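Local coordinates for phosphatidylinositol transfer protein SFH5 (Saccharomyces cerevisiae, PDB 6W32), which binds and transfers phosphatidylinositol between membranes, regulates phosphatidylinositol 4,5-bisphosphate at the plasma membrane, and carries heme b, at residues T112-A124 and F154-L168. Numbering follows the deposited sequence.
With HEM (protoporphyrin IX containing Fe), chain D.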
loop_
_atom_site.group_PDB
_atom_site.type_symbol
_atom_site.label_atom_id
_atom_site.label_comp_id
_atom_site.label_asym_id
_atom_site.label_seq_id
_atom_site.Cartn_x
_atom_site.Cartn_y
_atom_site.Cartn_z
ATOM N N THR A 112 1.127 1.347 20.965
ATOM C CA THR A 112 0.903 2.786 20.867
ATOM C C THR A 112 2.107 3.514 20.270
ATOM O O THR A 112 1.942 4.393 19.405
ATOM C CB THR A 112 0.534 3.333 22.246
ATOM O OG1 THR A 112 1.444 2.810 23.229
ATOM C CG2 THR A 112 -0.893 2.917 22.614
ATOM N N GLU A 113 3.326 3.141 20.673
ATOM C CA GLU A 113 4.478 3.816 20.083
ATOM C C GLU A 113 4.585 3.563 18.581
ATOM O O GLU A 113 5.323 4.286 17.901
ATOM C CB GLU A 113 5.791 3.434 20.801
ATOM C CG GLU A 113 6.104 1.940 20.927
ATOM C CD GLU A 113 6.727 1.535 22.296
ATOM O OE1 GLU A 113 7.351 2.407 22.941
ATOM O OE2 GLU A 113 6.597 0.354 22.725
ATOM N N LEU A 114 3.838 2.593 18.046
ATOM C CA LEU A 114 3.826 2.342 16.609
ATOM C C LEU A 114 2.920 3.329 15.882
ATOM O O LEU A 114 3.333 3.929 14.879
ATOM C CB LEU A 114 3.399 0.900 16.334
ATOM C CG LEU A 114 4.587 -0.063 16.269
ATOM C CD1 LEU A 114 4.170 -1.384 15.755
ATOM C CD2 LEU A 114 5.674 0.521 15.368
ATOM N N GLN A 115 1.691 3.533 16.383
ATOM C CA GLN A 115 0.783 4.485 15.740
ATOM C C GLN A 115 1.438 5.844 15.559
ATOM O O GLN A 115 1.218 6.514 14.548
ATOM C CB GLN A 115 -0.514 4.626 16.544
ATOM C CG GLN A 115 -1.169 3.287 16.826
ATOM C CD GLN A 115 -2.182 3.318 17.980
ATOM O OE1 GLN A 115 -2.334 4.334 18.680
ATOM N NE2 GLN A 115 -2.877 2.183 18.185
ATOM N N ASN A 116 2.268 6.249 16.514
ATOM C CA ASN A 116 2.903 7.550 16.469
ATOM C C ASN A 116 3.935 7.668 15.369
ATOM O O ASN A 116 4.365 8.796 15.081
ATOM C CB ASN A 116 3.582 7.858 17.799
ATOM C CG ASN A 116 2.615 8.360 18.842
ATOM O OD1 ASN A 116 1.449 8.671 18.550
ATOM N ND2 ASN A 116 3.092 8.437 20.080
ATOM N N VAL A 117 4.383 6.565 14.770
ATOM C CA VAL A 117 5.365 6.686 13.698
ATOM C C VAL A 117 4.774 6.322 12.354
ATOM O O VAL A 117 5.518 6.151 11.391
ATOM C CB VAL A 117 6.637 5.875 13.970
ATOM C CG1 VAL A 117 7.473 6.598 14.979
ATOM C CG2 VAL A 117 6.283 4.514 14.464
ATOM N N GLY A 118 3.447 6.210 12.272
ATOM C CA GLY A 118 2.721 6.120 11.018
ATOM C C GLY A 118 1.878 7.357 10.779
ATOM O O GLY A 118 0.953 7.639 11.531
ATOM N N ILE A 119 2.208 8.116 9.741
ATOM C CA ILE A 119 1.533 9.359 9.387
ATOM C C ILE A 119 0.956 9.197 7.991
ATOM O O ILE A 119 1.610 8.644 7.099
ATOM C CB ILE A 119 2.497 10.566 9.424
ATOM C CG1 ILE A 119 3.012 10.797 10.840
ATOM C CG2 ILE A 119 1.806 11.813 8.913
ATOM C CD1 ILE A 119 1.943 10.637 11.878
ATOM N N LEU A 120 -0.257 9.702 7.796
ATOM C CA LEU A 120 -0.976 9.543 6.540
ATOM C C LEU A 120 -1.501 10.908 6.117
ATOM O O LEU A 120 -2.237 11.541 6.879
ATOM C CB LEU A 120 -2.112 8.531 6.711
ATOM C CG LEU A 120 -3.182 8.578 5.633
ATOM C CD1 LEU A 120 -2.569 8.283 4.254
ATOM C CD2 LEU A 120 -4.303 7.608 5.946
ATOM N N THR A 121 -1.120 11.372 4.914
ATOM C CA THR A 121 -1.483 12.711 4.454
ATOM C C THR A 121 -2.012 12.692 3.029
ATOM O O THR A 121 -1.635 11.852 2.216
ATOM C CB THR A 121 -0.304 13.677 4.488
ATOM O OG1 THR A 121 0.533 13.438 3.347
ATOM C CG2 THR A 121 0.501 13.491 5.746
ATOM N N PHE A 122 -2.867 13.652 2.723
ATOM C CA PHE A 122 -3.463 13.740 1.402
ATOM C C PHE A 122 -3.520 15.194 0.976
ATOM O O PHE A 122 -3.877 16.063 1.770
ATOM C CB PHE A 122 -4.865 13.142 1.379
ATOM C CG PHE A 122 -5.531 13.236 0.046
ATOM C CD1 PHE A 122 -6.567 14.116 -0.161
ATOM C CD2 PHE A 122 -5.123 12.436 -1.007
ATOM C CE1 PHE A 122 -7.186 14.205 -1.388
ATOM C CE2 PHE A 122 -5.742 12.512 -2.249
ATOM C CZ PHE A 122 -6.771 13.400 -2.433
ATOM N N ASP A 123 -3.167 15.449 -0.280
ATOM C CA ASP A 123 -3.030 16.796 -0.843
ATOM C C ASP A 123 -3.888 16.836 -2.103
ATOM O O ASP A 123 -3.448 16.420 -3.183
ATOM C CB ASP A 123 -1.574 17.124 -1.146
ATOM C CG ASP A 123 -1.412 18.369 -1.997
ATOM O OD1 ASP A 123 -2.317 19.232 -2.009
ATOM O OD2 ASP A 123 -0.350 18.509 -2.643
ATOM N N ALA A 124 -5.117 17.344 -1.947
ATOM C CA ALA A 124 -6.080 17.330 -3.039
ATOM C C ALA A 124 -5.510 17.952 -4.304
ATOM O O ALA A 124 -5.921 17.587 -5.417
ATOM C CB ALA A 124 -7.345 18.062 -2.616
ATOM N N PHE A 154 3.821 -6.399 14.388
ATOM C CA PHE A 154 4.275 -5.295 13.543
ATOM C C PHE A 154 3.630 -5.367 12.163
ATOM O O PHE A 154 2.919 -4.445 11.750
ATOM C CB PHE A 154 5.793 -5.310 13.412
ATOM C CG PHE A 154 6.344 -4.113 12.722
ATOM C CD1 PHE A 154 6.811 -3.033 13.449
ATOM C CD2 PHE A 154 6.422 -4.064 11.340
ATOM C CE1 PHE A 154 7.338 -1.919 12.808
ATOM C CE2 PHE A 154 6.932 -2.966 10.695
ATOM C CZ PHE A 154 7.385 -1.887 11.435
ATOM N N VAL A 155 3.859 -6.473 11.439
ATOM C CA VAL A 155 3.309 -6.619 10.095
ATOM C C VAL A 155 1.826 -6.323 10.083
ATOM O O VAL A 155 1.287 -5.811 9.103
ATOM C CB VAL A 155 3.593 -8.018 9.538
ATOM C CG1 VAL A 155 2.882 -8.197 8.221
ATOM C CG2 VAL A 155 5.057 -8.213 9.345
ATOM N N ARG A 156 1.127 -6.645 11.159
ATOM C CA ARG A 156 -0.294 -6.327 11.157
ATOM C C ARG A 156 -0.506 -4.828 11.316
ATOM O O ARG A 156 -1.380 -4.249 10.658
ATOM C CB ARG A 156 -1.014 -7.115 12.233
ATOM C CG ARG A 156 -1.188 -8.568 11.926
ATOM C CD ARG A 156 -2.419 -9.122 12.712
ATOM N NE ARG A 156 -3.678 -9.009 11.979
ATOM C CZ ARG A 156 -4.042 -9.896 11.062
ATOM N NH1 ARG A 156 -5.190 -9.755 10.398
ATOM N NH2 ARG A 156 -3.227 -10.933 10.812
ATOM N N TYR A 157 0.320 -4.174 12.137
ATOM C CA TYR A 157 0.272 -2.718 12.234
ATOM C C TYR A 157 0.426 -2.075 10.859
ATOM O O TYR A 157 -0.444 -1.309 10.422
ATOM C CB TYR A 157 1.368 -2.211 13.173
ATOM C CG TYR A 157 1.645 -0.776 12.923
ATOM C CD1 TYR A 157 0.709 0.191 13.258
ATOM C CD2 TYR A 157 2.809 -0.374 12.291
ATOM C CE1 TYR A 157 0.945 1.529 12.996
ATOM C CE2 TYR A 157 3.052 0.966 12.011
ATOM C CZ TYR A 157 2.117 1.903 12.367
ATOM O OH TYR A 157 2.366 3.217 12.099
ATOM N N ARG A 158 1.530 -2.410 10.148
ATOM C CA ARG A 158 1.906 -1.752 8.894
ATOM C C ARG A 158 0.928 -2.043 7.760
ATOM O O ARG A 158 0.567 -1.136 7.000
ATOM C CB ARG A 158 3.302 -2.177 8.468
ATOM C CG ARG A 158 3.717 -1.527 7.146
ATOM C CD ARG A 158 4.466 -0.171 7.284
ATOM N NE ARG A 158 4.827 0.316 5.955
ATOM C CZ ARG A 158 3.987 1.006 5.193
ATOM N NH1 ARG A 158 2.791 1.298 5.676
ATOM N NH2 ARG A 158 4.320 1.398 3.968
ATOM N N ILE A 159 0.525 -3.299 7.578
ATOM C CA ILE A 159 -0.552 -3.522 6.620
ATOM C C ILE A 159 -1.736 -2.633 6.953
ATOM O O ILE A 159 -2.494 -2.233 6.067
ATOM C CB ILE A 159 -0.969 -5.006 6.583
ATOM C CG1 ILE A 159 0.255 -5.903 6.417
ATOM C CG2 ILE A 159 -1.891 -5.234 5.425
ATOM C CD1 ILE A 159 1.140 -5.562 5.221
ATOM N N GLY A 160 -1.933 -2.321 8.233
ATOM C CA GLY A 160 -3.024 -1.438 8.590
ATOM C C GLY A 160 -2.825 -0.056 8.005
ATOM O O GLY A 160 -3.768 0.564 7.502
ATOM N N LEU A 161 -1.588 0.440 8.037
ATOM C CA LEU A 161 -1.332 1.730 7.417
ATOM C C LEU A 161 -1.449 1.629 5.896
ATOM O O LEU A 161 -2.043 2.502 5.257
ATOM C CB LEU A 161 0.031 2.248 7.866
ATOM C CG LEU A 161 0.450 3.688 7.553
ATOM C CD1 LEU A 161 -0.560 4.640 8.099
ATOM C CD2 LEU A 161 1.847 3.992 8.113
ATOM N N MET A 162 -0.949 0.546 5.303
ATOM C CA MET A 162 -1.111 0.368 3.869
ATOM C C MET A 162 -2.561 0.476 3.443
ATOM O O MET A 162 -2.894 1.213 2.513
ATOM C CB MET A 162 -0.549 -0.970 3.427
ATOM C CG MET A 162 -0.673 -1.178 1.915
ATOM S SD MET A 162 0.266 0.011 0.889
ATOM C CE MET A 162 -0.110 -0.583 -0.761
ATOM N N GLU A 163 -3.450 -0.235 4.119
ATOM C CA GLU A 163 -4.847 -0.227 3.702
ATOM C C GLU A 163 -5.495 1.141 3.902
ATOM O O GLU A 163 -6.220 1.610 3.022
ATOM C CB GLU A 163 -5.604 -1.322 4.441
ATOM C CG GLU A 163 -5.229 -2.702 3.950
ATOM C CD GLU A 163 -5.998 -3.096 2.692
ATOM O OE1 GLU A 163 -6.972 -2.397 2.343
ATOM O OE2 GLU A 163 -5.661 -4.128 2.077
ATOM N N LYS A 164 -5.235 1.808 5.032
ATOM C CA LYS A 164 -5.755 3.160 5.239
ATOM C C LYS A 164 -5.293 4.112 4.133
ATOM O O LYS A 164 -6.037 5.010 3.715
ATOM C CB LYS A 164 -5.313 3.696 6.602
ATOM C CG LYS A 164 -6.138 3.250 7.822
ATOM C CD LYS A 164 -5.761 4.046 9.077
ATOM C CE LYS A 164 -5.636 3.188 10.335
ATOM N NZ LYS A 164 -4.195 3.122 10.813
ATOM N N GLY A 165 -4.063 3.934 3.642
ATOM C CA GLY A 165 -3.593 4.783 2.560
ATOM C C GLY A 165 -4.472 4.665 1.333
ATOM O O GLY A 165 -4.896 5.675 0.759
ATOM N N LEU A 166 -4.794 3.424 0.943
ATOM C CA LEU A 166 -5.587 3.195 -0.250
ATOM C C LEU A 166 -7.034 3.599 -0.072
ATOM O O LEU A 166 -7.747 3.694 -1.080
ATOM C CB LEU A 166 -5.536 1.737 -0.679
ATOM C CG LEU A 166 -4.204 1.006 -0.618
ATOM C CD1 LEU A 166 -4.415 -0.480 -0.796
ATOM C CD2 LEU A 166 -3.302 1.534 -1.689
ATOM N N SER A 167 -7.499 3.866 1.154
ATOM C CA SER A 167 -8.840 4.441 1.187
ATOM C C SER A 167 -8.874 5.855 0.642
ATOM O O SER A 167 -9.963 6.420 0.533
ATOM C CB SER A 167 -9.431 4.480 2.594
ATOM O OG SER A 167 -10.678 5.192 2.552
ATOM N N LEU A 168 -7.720 6.430 0.312
ATOM C CA LEU A 168 -7.612 7.794 -0.178
ATOM C C LEU A 168 -7.425 7.855 -1.680
ATOM O O LEU A 168 -7.282 8.944 -2.242
ATOM C CB LEU A 168 -6.453 8.514 0.526
ATOM C CG LEU A 168 -6.775 8.655 2.009
ATOM C CD1 LEU A 168 -5.789 9.505 2.732
ATOM C CD2 LEU A 168 -8.207 9.184 2.198
HETATM C CHA HEM D . 11.895 -1.395 3.656
HETATM C CHB HEM D . 12.240 -0.810 8.404
HETATM C CHC HEM D . 16.594 1.203 7.804
HETATM C CHD HEM D . 16.018 1.062 2.967
HETATM C C1A HEM D . 11.625 -1.396 4.999
HETATM C C2A HEM D . 10.452 -1.992 5.564
HETATM C C3A HEM D . 10.536 -1.874 6.904
HETATM C C4A HEM D . 11.775 -1.165 7.178
HETATM C CMA HEM D . 9.567 -2.318 8.028
HETATM C CAA HEM D . 9.441 -2.687 4.636
HETATM C CBA HEM D . 8.118 -2.008 4.373
HETATM C CGA HEM D . 7.928 -0.637 4.901
HETATM O O1A HEM D . 7.765 -0.608 6.162
HETATM O O2A HEM D . 7.182 0.046 4.124
HETATM C C1B HEM D . 13.466 -0.272 8.662
HETATM C C2B HEM D . 13.998 -0.036 9.975
HETATM C C3B HEM D . 15.202 0.519 9.828
HETATM C C4B HEM D . 15.477 0.653 8.398
HETATM C CMB HEM D . 13.239 -0.381 11.274
HETATM C CAB HEM D . 16.146 0.975 10.962
HETATM C CBB HEM D . 17.409 0.592 11.014
HETATM C C1C HEM D . 16.854 1.375 6.456
HETATM C C2C HEM D . 18.044 1.972 5.808
HETATM C C3C HEM D . 17.870 1.923 4.467
HETATM C C4C HEM D . 16.577 1.306 4.210
HETATM C CMC HEM D . 19.279 2.570 6.531
HETATM C CAC HEM D . 18.849 2.450 3.381
HETATM C CBC HEM D . 18.409 3.142 2.304
HETATM C C1D HEM D . 14.888 0.344 2.686
HETATM C C2D HEM D . 14.423 -0.058 1.380
HETATM C C3D HEM D . 13.141 -0.853 1.639
HETATM C C4D HEM D . 12.968 -0.829 3.051
HETATM C CMD HEM D . 15.040 0.223 0.007
HETATM C CAD HEM D . 12.147 -1.512 0.674
HETATM C CBD HEM D . 10.883 -0.645 0.686
HETATM C CGD HEM D . 9.923 -1.194 -0.340
HETATM O O1D HEM D . 8.743 -0.711 -0.381
HETATM O O2D HEM D . 10.258 -2.280 -0.925
HETATM N NA HEM D . 12.422 -0.914 5.998
HETATM N NB HEM D . 14.387 0.154 7.727
HETATM N NC HEM D . 16.044 0.997 5.445
HETATM N ND HEM D . 13.999 -0.153 3.657
HETATM FE FE HEM D . 14.167 0.121 5.706
#
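Leu114 lies across the ring of Tyr157, its CB 4.0 Å from the ring centroid and only 4° off the ring normal, a CH-pi contact over the face. The branched leucine serves two rings at once: CD1 also meets Tyr157 CG, while CD2 comes within 3.9 Å of Phe154 CE1. Tyr157 has CG anti to its backbone N (chi1 160°), which carries the ring to the type I turn from Gln115 to Gly118, where its OH lies 3.0 Å from Leu114 O. Gly118 suits this place because its CA sits at the ring edge near Tyr157 OH, and a CB would point toward the helix, into space taken by that hydroxyl and by Leu161 CD2. Further along, Leu120 and Leu168 meet tip to tip, CD1 to CD1 at 3.8 Å, and Leu120 also rests on the bare CA of Gly165, where strand and helix backbones come close.

The rim is looser at both ends. Exposed Phe122 touches Leu168 CD1 through its CB, and its ring skirts Leu168 O obliquely; Gln115, also exposed, borders the Tyr157 ring.

The same helix also meets the heme: Phe154 CE2 touches the methyl CMA at 3.8 Å. Arg158, bent at chi2, suits a propionate by its positive charge: NE and NH2 both donate to HEM O2A, NE at 3.0 Å, with a weak bond from NE to O1A. Tyr138 OH and Lys219 NZ are also hydrogen-bonded to the heme. Strand 118-122, at the margin of the mixed sheet beside strand 132-136, runs nearly parallel (8°) to helix 154-166, the alpha/beta packing of a CRAL-TRIO (Sec14-like) domain, whose pocket here holds heme.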